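Local structure of indole-3-pyruvate decarboxylase (2NXW) at residues A[252-257]-A[285-290]; A[298-303]-A[312-317]; A[94-99]-A[115-120]; A[73-78]-A[86-91]. The protein catalyses the thiamine diphosphate- and metal-dependent decarboxylation of indole-3-pyruvate and phenylpyruvate, the former to indole-3-acetaldehyde in the biosynthesis of the plant hormone auxin. All coordinates share one frame; numbering follows the deposited sequence.

Contact 1 (A[252-257]-A[285-290]); sequences PVVTTF and RLVEES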
loop_
_atom_site.group_PDB
_atom_site.type_symbol
_atom_site.label_atom_id
_atom_site.label_comp_id
_atom_site.label_asym_id
_atom_site.label_seq_id
_atom_site.Cartn_x
_atom_site.Cartn_y
_atom_site.Cartn_z
ATOM N N PRO A 252 -7.052 0.178 42.780
ATOM C CA PRO A 252 -7.779 -1.042 42.405
ATOM C C PRO A 252 -7.053 -1.806 41.306
ATOM O O PRO A 252 -6.509 -1.206 40.374
ATOM C CB PRO A 252 -9.127 -0.505 41.937
ATOM C CG PRO A 252 -9.330 0.678 42.836
ATOM C CD PRO A 252 -7.964 1.337 42.820
ATOM N N VAL A 253 -7.056 -3.131 41.426
ATOM C CA VAL A 253 -6.384 -4.007 40.476
ATOM C C VAL A 253 -7.380 -4.833 39.674
ATOM O O VAL A 253 -8.345 -5.363 40.227
ATOM C CB VAL A 253 -5.450 -4.974 41.222
ATOM C CG1 VAL A 253 -4.726 -5.880 40.239
ATOM C CG2 VAL A 253 -4.448 -4.183 42.053
ATOM N N VAL A 254 -7.126 -4.948 38.375
ATOM C CA VAL A 254 -7.965 -5.731 37.466
ATOM C C VAL A 254 -7.038 -6.416 36.457
ATOM O O VAL A 254 -5.935 -5.943 36.204
ATOM C CB VAL A 254 -8.952 -4.806 36.694
ATOM C CG1 VAL A 254 -9.756 -5.599 35.670
ATOM C CG2 VAL A 254 -9.884 -4.117 37.674
ATOM N N THR A 255 -7.447 -7.549 35.899
ATOM C CA THR A 255 -6.604 -8.188 34.890
ATOM C C THR A 255 -7.320 -8.184 33.557
ATOM O O THR A 255 -8.541 -8.043 33.508
ATOM C CB THR A 255 -6.278 -9.674 35.215
ATOM O OG1 THR A 255 -7.497 -10.397 35.421
ATOM C CG2 THR A 255 -5.410 -9.783 36.447
ATOM N N THR A 256 -6.556 -8.285 32.477
ATOM C CA THR A 256 -7.149 -8.406 31.150
ATOM C C THR A 256 -7.327 -9.913 30.964
ATOM O O THR A 256 -6.887 -10.700 31.804
ATOM C CB THR A 256 -6.213 -7.919 30.042
ATOM O OG1 THR A 256 -4.967 -8.620 30.137
ATOM C CG2 THR A 256 -6.007 -6.415 30.146
ATOM N N PHE A 257 -7.953 -10.326 29.867
ATOM C CA PHE A 257 -8.145 -11.753 29.627
ATOM C C PHE A 257 -6.820 -12.517 29.637
ATOM O O PHE A 257 -6.717 -13.591 30.237
ATOM C CB PHE A 257 -8.838 -11.986 28.282
ATOM C CG PHE A 257 -8.962 -13.431 27.922
ATOM C CD1 PHE A 257 -9.883 -14.247 28.570
ATOM C CD2 PHE A 257 -8.112 -13.998 26.979
ATOM C CE1 PHE A 257 -9.952 -15.609 28.282
ATOM C CE2 PHE A 257 -8.171 -15.359 26.688
ATOM C CZ PHE A 257 -9.095 -16.163 27.343
ATOM N N ARG A 285 -17.422 -1.157 34.311
ATOM C CA ARG A 285 -17.620 0.252 34.645
ATOM C C ARG A 285 -16.359 0.850 35.274
ATOM O O ARG A 285 -15.942 1.962 34.935
ATOM C CB ARG A 285 -18.799 0.389 35.612
ATOM C CG ARG A 285 -19.196 1.819 35.920
ATOM N N LEU A 286 -15.760 0.113 36.200
ATOM C CA LEU A 286 -14.545 0.580 36.866
ATOM C C LEU A 286 -13.451 0.908 35.848
ATOM O O LEU A 286 -12.803 1.954 35.922
ATOM C CB LEU A 286 -14.029 -0.489 37.831
ATOM C CG LEU A 286 -12.723 -0.154 38.555
ATOM C CD1 LEU A 286 -12.945 1.036 39.474
ATOM C CD2 LEU A 286 -12.250 -1.357 39.353
ATOM N N VAL A 287 -13.249 0.000 34.901
ATOM C CA VAL A 287 -12.231 0.181 33.873
ATOM C C VAL A 287 -12.558 1.292 32.874
ATOM O O VAL A 287 -11.740 2.179 32.602
ATOM C CB VAL A 287 -12.011 -1.143 33.089
ATOM C CG1 VAL A 287 -11.107 -0.912 31.883
ATOM C CG2 VAL A 287 -11.385 -2.188 34.007
ATOM N N GLU A 288 -13.765 1.251 32.330
ATOM C CA GLU A 288 -14.152 2.231 31.331
ATOM C C GLU A 288 -14.379 3.648 31.845
ATOM O O GLU A 288 -14.319 4.599 31.063
ATOM C CB GLU A 288 -15.374 1.706 30.572
ATOM C CG GLU A 288 -15.059 0.377 29.895
ATOM C CD GLU A 288 -16.224 -0.203 29.123
ATOM O OE1 GLU A 288 -17.317 0.402 29.149
ATOM O OE2 GLU A 288 -16.042 -1.267 28.490
ATOM N N GLU A 289 -14.603 3.803 33.147
ATOM C CA GLU A 289 -14.803 5.136 33.712
ATOM C C GLU A 289 -13.545 5.663 34.399
ATOM O O GLU A 289 -13.535 6.778 34.925
ATOM C CB GLU A 289 -15.954 5.129 34.718
ATOM C CG GLU A 289 -17.272 4.651 34.140
ATOM C CD GLU A 289 -18.439 4.927 35.064
ATOM O OE1 GLU A 289 -18.263 4.823 36.297
ATOM O OE2 GLU A 289 -19.537 5.241 34.552
ATOM N N SER A 290 -12.479 4.871 34.392
ATOM C CA SER A 290 -11.239 5.292 35.041
ATOM C C SER A 290 -10.593 6.519 34.396
ATOM O O SER A 290 -10.525 6.625 33.171
ATOM C CB SER A 290 -10.229 4.143 35.048
ATOM O OG SER A 290 -9.004 4.565 35.627
#
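Pro252, just before strand 253-255, and Val254 within it face Leu286 and Val287 on the last turn of helix 281-288, and the closest CA atoms, those of Val254 and Val287, are 8.1 Å apart. No hydrogen bond spans that gap; aliphatic side chains fill it, burying 145 Å² in total. Pro252 and Val254 lie two residues apart in the chain and turn their CB atoms toward the helix, while Val253 between them points to the other face. Leu286 answers both with a single methyl. Its CG stands anti to the backbone N (chi1 178°), which swings the isobutyl group toward the strand, where CD2 lies 4.1 Å from Pro252 CB and 4.0 Å from Val254 CG2. The leucine and Val254 run past each other in opposite directions, meeting along their flanks. The other branch of Val254 serves a different partner: CG1 lies 4.1 Å from Val287 CG2, the valine branch beside its own backbone N. Val254 thus divides its two methyls between consecutive helix residues, Leu286 and Val287. The helix turn itself is held by the bond from Glu289 N to Arg285 O, 2.9 Å long. Just beyond it, Ser290 OG bonds to Ser224 O and Gly292 N. In the central domain the helix belongs to the beta-alpha-beta crossover from edge strand 253-255 to strand 292-296; strand 225-229 runs between those two strands, bonds to the backbone of Val254, and brings Val226 against Leu286 and Met228 against Val254.

Contact 2 (A[298-303]-A[312-317]); sequences AILSDT and IDLRKT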
loop_
_atom_site.group_PDB
_atom_site.type_symbol
_atom_site.label_atom_id
_atom_site.label_comp_id
_atom_site.label_asym_id
_atom_site.label_seq_id
_atom_site.Cartn_x
_atom_site.Cartn_y
_atom_site.Cartn_z
ATOM N N ALA A 298 -0.543 -4.354 28.231
ATOM C CA ALA A 298 -1.748 -4.735 27.498
ATOM C C ALA A 298 -1.756 -4.644 25.981
ATOM O O ALA A 298 -1.207 -3.724 25.389
ATOM C CB ALA A 298 -2.920 -3.928 28.032
ATOM N N ILE A 299 -2.403 -5.626 25.361
ATOM C CA ILE A 299 -2.602 -5.618 23.922
ATOM C C ILE A 299 -3.853 -4.752 23.777
ATOM O O ILE A 299 -4.816 -4.935 24.525
ATOM C CB ILE A 299 -2.919 -7.037 23.400
ATOM C CG1 ILE A 299 -1.633 -7.854 23.336
ATOM C CG2 ILE A 299 -3.611 -6.964 22.042
ATOM C CD1 ILE A 299 -1.859 -9.330 23.127
ATOM N N LEU A 300 -3.829 -3.794 22.858
ATOM C CA LEU A 300 -4.995 -2.944 22.622
ATOM C C LEU A 300 -5.601 -3.348 21.285
ATOM O O LEU A 300 -4.930 -3.278 20.258
ATOM C CB LEU A 300 -4.598 -1.468 22.577
ATOM C CG LEU A 300 -4.359 -0.778 23.916
ATOM C CD1 LEU A 300 -4.094 0.706 23.682
ATOM C CD2 LEU A 300 -5.585 -0.955 24.808
ATOM N N SER A 301 -6.864 -3.762 21.301
ATOM C CA SER A 301 -7.540 -4.201 20.080
ATOM C C SER A 301 -9.054 -4.187 20.251
ATOM O O SER A 301 -9.558 -4.263 21.366
ATOM C CB SER A 301 -7.078 -5.618 19.725
ATOM O OG SER A 301 -7.902 -6.204 18.728
ATOM N N ASP A 302 -9.780 -4.102 19.139
ATOM C CA ASP A 302 -11.236 -4.087 19.197
ATOM C C ASP A 302 -11.849 -5.480 19.044
ATOM O O ASP A 302 -13.070 -5.613 18.942
ATOM C CB ASP A 302 -11.802 -3.171 18.110
ATOM C CG ASP A 302 -11.133 -1.813 18.086
ATOM O OD1 ASP A 302 -11.030 -1.175 19.156
ATOM O OD2 ASP A 302 -10.715 -1.378 16.993
ATOM N N THR A 303 -11.019 -6.517 19.039
ATOM C CA THR A 303 -11.534 -7.870 18.872
ATOM C C THR A 303 -11.768 -8.651 20.158
ATOM O O THR A 303 -10.926 -8.675 21.062
ATOM C CB THR A 303 -10.616 -8.730 17.968
ATOM O OG1 THR A 303 -10.463 -8.097 16.694
ATOM C CG2 THR A 303 -11.231 -10.121 17.751
ATOM N N ILE A 312 -12.269 2.696 26.302
ATOM C CA ILE A 312 -11.611 3.418 27.390
ATOM C C ILE A 312 -11.214 4.818 26.941
ATOM O O ILE A 312 -11.287 5.144 25.758
ATOM C CB ILE A 312 -10.330 2.685 27.857
ATOM C CG1 ILE A 312 -9.316 2.630 26.711
ATOM C CG2 ILE A 312 -10.685 1.289 28.353
ATOM C CD1 ILE A 312 -7.972 2.047 27.087
ATOM N N ASP A 313 -10.792 5.650 27.886
ATOM C CA ASP A 313 -10.372 7.004 27.540
ATOM C C ASP A 313 -8.855 7.044 27.438
ATOM O O ASP A 313 -8.159 7.178 28.445
ATOM C CB ASP A 313 -10.865 8.000 28.591
ATOM C CG ASP A 313 -10.501 9.438 28.251
ATOM O OD1 ASP A 313 -10.211 9.731 27.066
ATOM O OD2 ASP A 313 -10.521 10.281 29.172
ATOM N N LEU A 314 -8.341 6.922 26.215
ATOM C CA LEU A 314 -6.898 6.927 25.994
ATOM C C LEU A 314 -6.215 8.176 26.517
ATOM O O LEU A 314 -5.030 8.147 26.839
ATOM C CB LEU A 314 -6.576 6.764 24.505
ATOM C CG LEU A 314 -6.808 5.367 23.928
ATOM C CD1 LEU A 314 -6.308 5.315 22.488
ATOM C CD2 LEU A 314 -6.066 4.344 24.773
ATOM N N ARG A 315 -6.956 9.277 26.597
ATOM C CA ARG A 315 -6.380 10.518 27.090
ATOM C C ARG A 315 -5.933 10.373 28.540
ATOM O O ARG A 315 -4.985 11.033 28.969
ATOM C CB ARG A 315 -7.397 11.656 26.990
ATOM C CG ARG A 315 -7.872 11.946 25.582
ATOM C CD ARG A 315 -8.943 13.025 25.618
ATOM N NE ARG A 315 -10.006 12.651 26.541
ATOM C CZ ARG A 315 -10.990 13.454 26.926
ATOM N NH1 ARG A 315 -11.058 14.702 26.468
ATOM N NH2 ARG A 315 -11.904 13.008 27.776
ATOM N N LYS A 316 -6.619 9.514 29.290
ATOM C CA LYS A 316 -6.294 9.294 30.696
ATOM C C LYS A 316 -5.704 7.903 30.911
ATOM O O LYS A 316 -5.707 7.382 32.025
ATOM C CB LYS A 316 -7.553 9.456 31.554
ATOM C CG LYS A 316 -8.241 10.817 31.409
ATOM C CD LYS A 316 -7.325 11.943 31.846
ATOM N N THR A 317 -5.201 7.308 29.837
ATOM C CA THR A 317 -4.617 5.974 29.908
ATOM C C THR A 317 -3.095 5.996 29.835
ATOM O O THR A 317 -2.503 6.802 29.114
ATOM C CB THR A 317 -5.159 5.089 28.754
ATOM O OG1 THR A 317 -6.569 4.903 28.925
ATOM C CG2 THR A 317 -4.457 3.728 28.735
#
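Leu300, Ile312 and Leu314 meet inside the long loop that joins two neighbouring parallel strands of the central-domain sheet, 292-296 and 317-321; the loop leaves the sheet, folds back on itself and re-enters it at Thr317. The contact is small, 77 Å², and wholly apolar. Leu300 splits its isobutyl fork between the two returning residues: CD2 lies 4.5 Å from Ile312 CD1, and CD1 lies 4.3 Å from Leu314 CD2. Leu295 and His319 of the flanking strands also touch Leu300, tying this loose apolar cluster to the sheet.

Each limb has its own polar bracing. Ser301 OG accepts from Thr303 N at 3.1 Å, an ST turn that bends the outgoing limb just past Leu300. On the returning limb Asp313 and Arg315 form a salt bridge: Arg315 NE lies 3.0 Å from Asp313 OD1, which uses its syn lone pair and lies close to the guanidinium plane; Arg315 NH1 meanwhile bonds to Lys311 O and Glu288 O of a second subunit. The carbonyl of Asp313 fastens the short 3-10 turn: its O accepts Lys316 N at 2.9 Å and, from the opposite face, Thr317 OG1 at 2.8 Å, the hydroxyl standing 57° out of the carbonyl plane.

Contact 3 (A[94-99]-A[115-120]); sequences AGAFNM and VISGAP
The short helix 94-97 rests against strand 113-119, closest where Ala96 CA stands 6.7 Å from Ser117 CA, and no hydrogen bond links the two segments. The side chains that meet are Ala96 with Ser117 and, three residues further on, Met99 with Val115; all four are buried. Ala96 CB lies 4.1 Å from Ser117 OG, a methyl beside a hydroxyl whose polar needs are met elsewhere: OG donates to Gly118 O at 2.8 Å, in the carbonyl plane and on a lone pair, and it is also bonded to Gln141 NE2 of helix 140-145. Met99 makes the tighter approach. Its chain leaves the backbone extended and bends only at the last torsion (chi3 67°), so that the terminal methyl CE meets Val115 tip to tip. CE sits over the fork of the valine, 3.7 Å from CG1 and 3.9 Å from CG2. Behind it the thioether chain also packs on Ala88 and Val90 of the neighbouring strand 86-90. Met99 is tied to the helix by its N, bonded to Ala96 O at 3.0 Å. The preceding residue, Asn98, bonds through ND2 to Glu68 OE1, and Glu68 lies in the thiamine diphosphate pocket. The cofactor touches Ala94 and Gly95 at the start of the helix; Ala96 and Met99, which follow them, pack on strand 113-119. A helix start presented to thiamine diphosphate and backed by a parallel sheet is consistent with the N-terminal, pyrimidine-binding domain of the TPP enzyme family.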
loop_
_atom_site.group_PDB
_atom_site.type_symbol
_atom_site.label_atom_id
_atom_site.label_comp_id
_atom_site.label_asym_id
_atom_site.label_seq_id
_atom_site.Cartn_x
_atom_site.Cartn_y
_atom_site.Cartn_z
ATOM N N ALA A 94 4.394 -25.173 0.548
ATOM C CA ALA A 94 3.099 -25.508 1.133
ATOM C C ALA A 94 3.126 -25.696 2.642
ATOM O O ALA A 94 2.254 -25.181 3.354
ATOM C CB ALA A 94 2.525 -26.755 0.453
ATOM N N GLY A 95 4.124 -26.428 3.134
ATOM C CA GLY A 95 4.225 -26.658 4.568
ATOM C C GLY A 95 4.244 -25.362 5.363
ATOM O O GLY A 95 3.461 -25.170 6.298
ATOM N N ALA A 96 5.130 -24.451 4.981
ATOM C CA ALA A 96 5.237 -23.171 5.663
ATOM C C ALA A 96 3.997 -22.286 5.477
ATOM O O ALA A 96 3.507 -21.684 6.435
ATOM C CB ALA A 96 6.502 -22.432 5.182
ATOM N N PHE A 97 3.491 -22.204 4.249
ATOM C CA PHE A 97 2.325 -21.366 4.002
ATOM C C PHE A 97 1.116 -21.854 4.788
ATOM O O PHE A 97 0.248 -21.065 5.151
ATOM C CB PHE A 97 1.980 -21.328 2.513
ATOM C CG PHE A 97 2.931 -20.507 1.695
ATOM C CD1 PHE A 97 3.211 -19.192 2.045
ATOM C CD2 PHE A 97 3.553 -21.057 0.574
ATOM C CE1 PHE A 97 4.109 -18.418 1.285
ATOM C CE2 PHE A 97 4.445 -20.305 -0.189
ATOM C CZ PHE A 97 4.726 -18.983 0.165
ATOM N N ASN A 98 1.085 -23.157 5.058
ATOM C CA ASN A 98 -0.009 -23.763 5.801
ATOM C C ASN A 98 0.029 -23.433 7.299
ATOM O O ASN A 98 -0.879 -23.798 8.030
ATOM C CB ASN A 98 0.037 -25.281 5.577
ATOM C CG ASN A 98 -1.311 -25.952 5.756
ATOM O OD1 ASN A 98 -2.372 -25.324 5.628
ATOM N ND2 ASN A 98 -1.279 -27.252 6.024
ATOM N N MET A 99 1.080 -22.752 7.760
ATOM C CA MET A 99 1.189 -22.387 9.172
ATOM C C MET A 99 1.088 -20.868 9.394
ATOM O O MET A 99 1.237 -20.384 10.513
ATOM C CB MET A 99 2.516 -22.917 9.737
ATOM C CG MET A 99 2.488 -23.134 11.244
ATOM S SD MET A 99 3.964 -23.997 11.841
ATOM C CE MET A 99 5.272 -22.748 11.516
ATOM N N VAL A 115 9.697 -19.974 14.151
ATOM C CA VAL A 115 9.386 -20.746 12.959
ATOM C C VAL A 115 10.695 -21.065 12.253
ATOM O O VAL A 115 11.479 -20.157 11.968
ATOM C CB VAL A 115 8.500 -19.931 12.001
ATOM C CG1 VAL A 115 8.245 -20.717 10.703
ATOM C CG2 VAL A 115 7.188 -19.588 12.696
ATOM N N ILE A 116 10.929 -22.347 11.992
ATOM C CA ILE A 116 12.144 -22.781 11.306
ATOM C C ILE A 116 11.707 -23.504 10.046
ATOM O O ILE A 116 11.089 -24.566 10.119
ATOM C CB ILE A 116 12.967 -23.773 12.161
ATOM C CG1 ILE A 116 13.262 -23.165 13.529
ATOM C CG2 ILE A 116 14.285 -24.117 11.437
ATOM C CD1 ILE A 116 13.953 -24.129 14.477
ATOM N N SER A 117 12.008 -22.930 8.887
ATOM C CA SER A 117 11.637 -23.568 7.631
ATOM C C SER A 117 12.832 -24.065 6.852
ATOM O O SER A 117 13.858 -23.390 6.776
ATOM C CB SER A 117 10.873 -22.599 6.717
ATOM O OG SER A 117 10.530 -23.222 5.483
ATOM N N GLY A 118 12.696 -25.254 6.278
ATOM C CA GLY A 118 13.750 -25.768 5.422
ATOM C C GLY A 118 13.649 -24.918 4.160
ATOM O O GLY A 118 12.654 -24.216 3.944
ATOM N N ALA A 119 14.667 -24.962 3.314
ATOM C CA ALA A 119 14.649 -24.179 2.086
ATOM C C ALA A 119 15.619 -24.799 1.096
ATOM O O ALA A 119 16.460 -25.619 1.469
ATOM C CB ALA A 119 15.060 -22.737 2.376
ATOM N N PRO A 120 15.501 -24.434 -0.186
ATOM C CA PRO A 120 16.404 -24.977 -1.207
ATOM C C PRO A 120 17.848 -24.641 -0.839
ATOM O O PRO A 120 18.099 -23.632 -0.176
ATOM C CB PRO A 120 15.955 -24.254 -2.478
ATOM C CG PRO A 120 14.483 -24.029 -2.239
ATOM C CD PRO A 120 14.460 -23.584 -0.793
#

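Contact 4 (A[73-78]-A[86-91]); sequences FAADAA and GVAAVT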
loop_
_atom_site.group_PDB
_atom_site.type_symbol
_atom_site.label_atom_id
_atom_site.label_comp_id
_atom_site.label_asym_id
_atom_site.label_seq_id
_atom_site.Cartn_x
_atom_site.Cartn_y
_atom_site.Cartn_z
ATOM N N PHE A 73 0.016 -24.122 16.321
ATOM C CA PHE A 73 -0.769 -23.965 17.541
ATOM C C PHE A 73 -0.114 -24.659 18.743
ATOM O O PHE A 73 -0.144 -24.133 19.859
ATOM C CB PHE A 73 -2.181 -24.540 17.354
ATOM C CG PHE A 73 -3.047 -23.781 16.362
ATOM C CD1 PHE A 73 -3.111 -22.385 16.375
ATOM C CD2 PHE A 73 -3.860 -24.480 15.468
ATOM C CE1 PHE A 73 -3.982 -21.697 15.510
ATOM C CE2 PHE A 73 -4.735 -23.809 14.606
ATOM C CZ PHE A 73 -4.797 -22.418 14.626
ATOM N N ALA A 74 0.449 -25.847 18.511
ATOM C CA ALA A 74 1.100 -26.601 19.577
ATOM C C ALA A 74 2.338 -25.847 20.057
ATOM O O ALA A 74 2.558 -25.741 21.257
ATOM C CB ALA A 74 1.492 -27.983 19.075
ATOM N N ALA A 75 3.121 -25.306 19.122
ATOM C CA ALA A 75 4.323 -24.558 19.507
ATOM C C ALA A 75 3.927 -23.308 20.296
ATOM O O ALA A 75 4.576 -22.939 21.283
ATOM C CB ALA A 75 5.124 -24.171 18.267
ATOM N N ASP A 76 2.864 -22.640 19.850
ATOM C CA ASP A 76 2.362 -21.458 20.531
ATOM C C ASP A 76 1.952 -21.856 21.955
ATOM O O ASP A 76 2.329 -21.214 22.931
ATOM C CB ASP A 76 1.160 -20.922 19.740
ATOM C CG ASP A 76 0.576 -19.649 20.324
ATOM O OD1 ASP A 76 1.064 -19.157 21.363
ATOM O OD2 ASP A 76 -0.389 -19.133 19.715
ATOM N N ALA A 77 1.173 -22.928 22.073
ATOM C CA ALA A 77 0.730 -23.392 23.382
ATOM C C ALA A 77 1.890 -23.744 24.311
ATOM O O ALA A 77 1.822 -23.467 25.508
ATOM C CB ALA A 77 -0.186 -24.591 23.220
ATOM N N ALA A 78 2.928 -24.376 23.771
ATOM C CA ALA A 78 4.096 -24.735 24.575
ATOM C C ALA A 78 4.780 -23.472 25.090
ATOM O O ALA A 78 5.228 -23.413 26.248
ATOM C CB ALA A 78 5.064 -25.564 23.748
ATOM N N GLY A 86 8.629 -21.070 21.782
ATOM C CA GLY A 86 7.986 -22.228 21.187
ATOM C C GLY A 86 8.759 -22.513 19.906
ATOM O O GLY A 86 9.372 -21.600 19.352
ATOM N N VAL A 87 8.750 -23.756 19.428
ATOM C CA VAL A 87 9.494 -24.088 18.214
ATOM C C VAL A 87 8.643 -24.898 17.256
ATOM O O VAL A 87 8.151 -25.981 17.589
ATOM C CB VAL A 87 10.800 -24.861 18.547
ATOM C CG1 VAL A 87 11.667 -24.980 17.295
ATOM C CG2 VAL A 87 11.562 -24.137 19.655
ATOM N N ALA A 88 8.494 -24.361 16.047
ATOM C CA ALA A 88 7.683 -24.971 15.004
ATOM C C ALA A 88 8.512 -25.121 13.743
ATOM O O ALA A 88 8.934 -24.118 13.154
ATOM C CB ALA A 88 6.470 -24.090 14.725
ATOM N N ALA A 89 8.726 -26.366 13.332
ATOM C CA ALA A 89 9.537 -26.678 12.154
ATOM C C ALA A 89 8.704 -27.177 10.985
ATOM O O ALA A 89 7.918 -28.116 11.121
ATOM C CB ALA A 89 10.608 -27.725 12.521
ATOM N N VAL A 90 8.913 -26.547 9.832
ATOM C CA VAL A 90 8.184 -26.869 8.617
ATOM C C VAL A 90 9.084 -26.970 7.394
ATOM O O VAL A 90 10.287 -26.672 7.451
ATOM C CB VAL A 90 7.105 -25.798 8.329
ATOM C CG1 VAL A 90 6.054 -25.804 9.451
ATOM C CG2 VAL A 90 7.752 -24.427 8.199
ATOM N N THR A 91 8.507 -27.397 6.284
ATOM C CA THR A 91 9.267 -27.502 5.054
ATOM C C THR A 91 8.877 -26.337 4.150
ATOM O O THR A 91 7.833 -25.707 4.331
ATOM C CB THR A 91 9.027 -28.855 4.363
ATOM O OG1 THR A 91 9.995 -29.028 3.315
ATOM C CG2 THR A 91 7.610 -28.933 3.788
#
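Ala75 and Gly86 bring helix 68-82 and strand 86-90 so close that their CA atoms are 4.7 Å apart. Gly86, having no side chain, lets the helix backbone lie directly against it: its CA sends a C-H toward Ala75 O, with 3.5 Å between the heavy atoms and an angle of 146° at the hydrogen. The methyl of Ala75 does the rest. Its CB sits 3.6 Å from Val87 O and 3.8 Å from Ala88 CB, spanning the peptide that joins these two strand residues. Val87 itself turns its side chain to the far face and offers only backbone here. Such small residues, alanine and glycine, are consistent with the short distance between the segment axes, 6.5 Å, with the strand running almost antiparallel to the helix at 165°.

Further out, the strand is fixed by its sheet neighbours, Gly86 and Ala88 bonding to the backbone of strand 113-119 or the residue just before it, and Val87 to Phe40 of strand 39-41. Asp76 OD1 pairs with Arg80 NE one turn on in the same helix and also bonds to Ser111 OG, linking the helix to the loop before strand 113-119. Helix 68-82 is the crossover between strands 62-64 and 86-90, passing over strand 39-41, where Ala74 and Ala78 touch Phe40; helix 427-437, with Pro429 and Ala430 against Phe73 and Ala77, packs on it as well.

Overall arrangement
Along the chain the order is contact 4, contact 3, contact 1, contact 2, and they fall into two pairs. Contacts 3 and 4, with centres about 12 Å apart, share the parallel sheet of the N-terminal TPP-binding domain: strands 86-90 and 113-119 are neighbours in it, probably bonded from Ile116 N to Ala88 O. Contacts 1 and 2, with centres about 11 Å apart, lie on the edge strand, crossover helix and connecting loop of the central domain's mixed sheet and touch through Val287 and Ile312. Between the pairs the centres are 30 to 41 Å apart. One pair lies in the domain holding Gly95 of the cofactor pocket, the other away from the annotated sites; contact 3 touches the third subunit, contact 1 the second and contact 2 both.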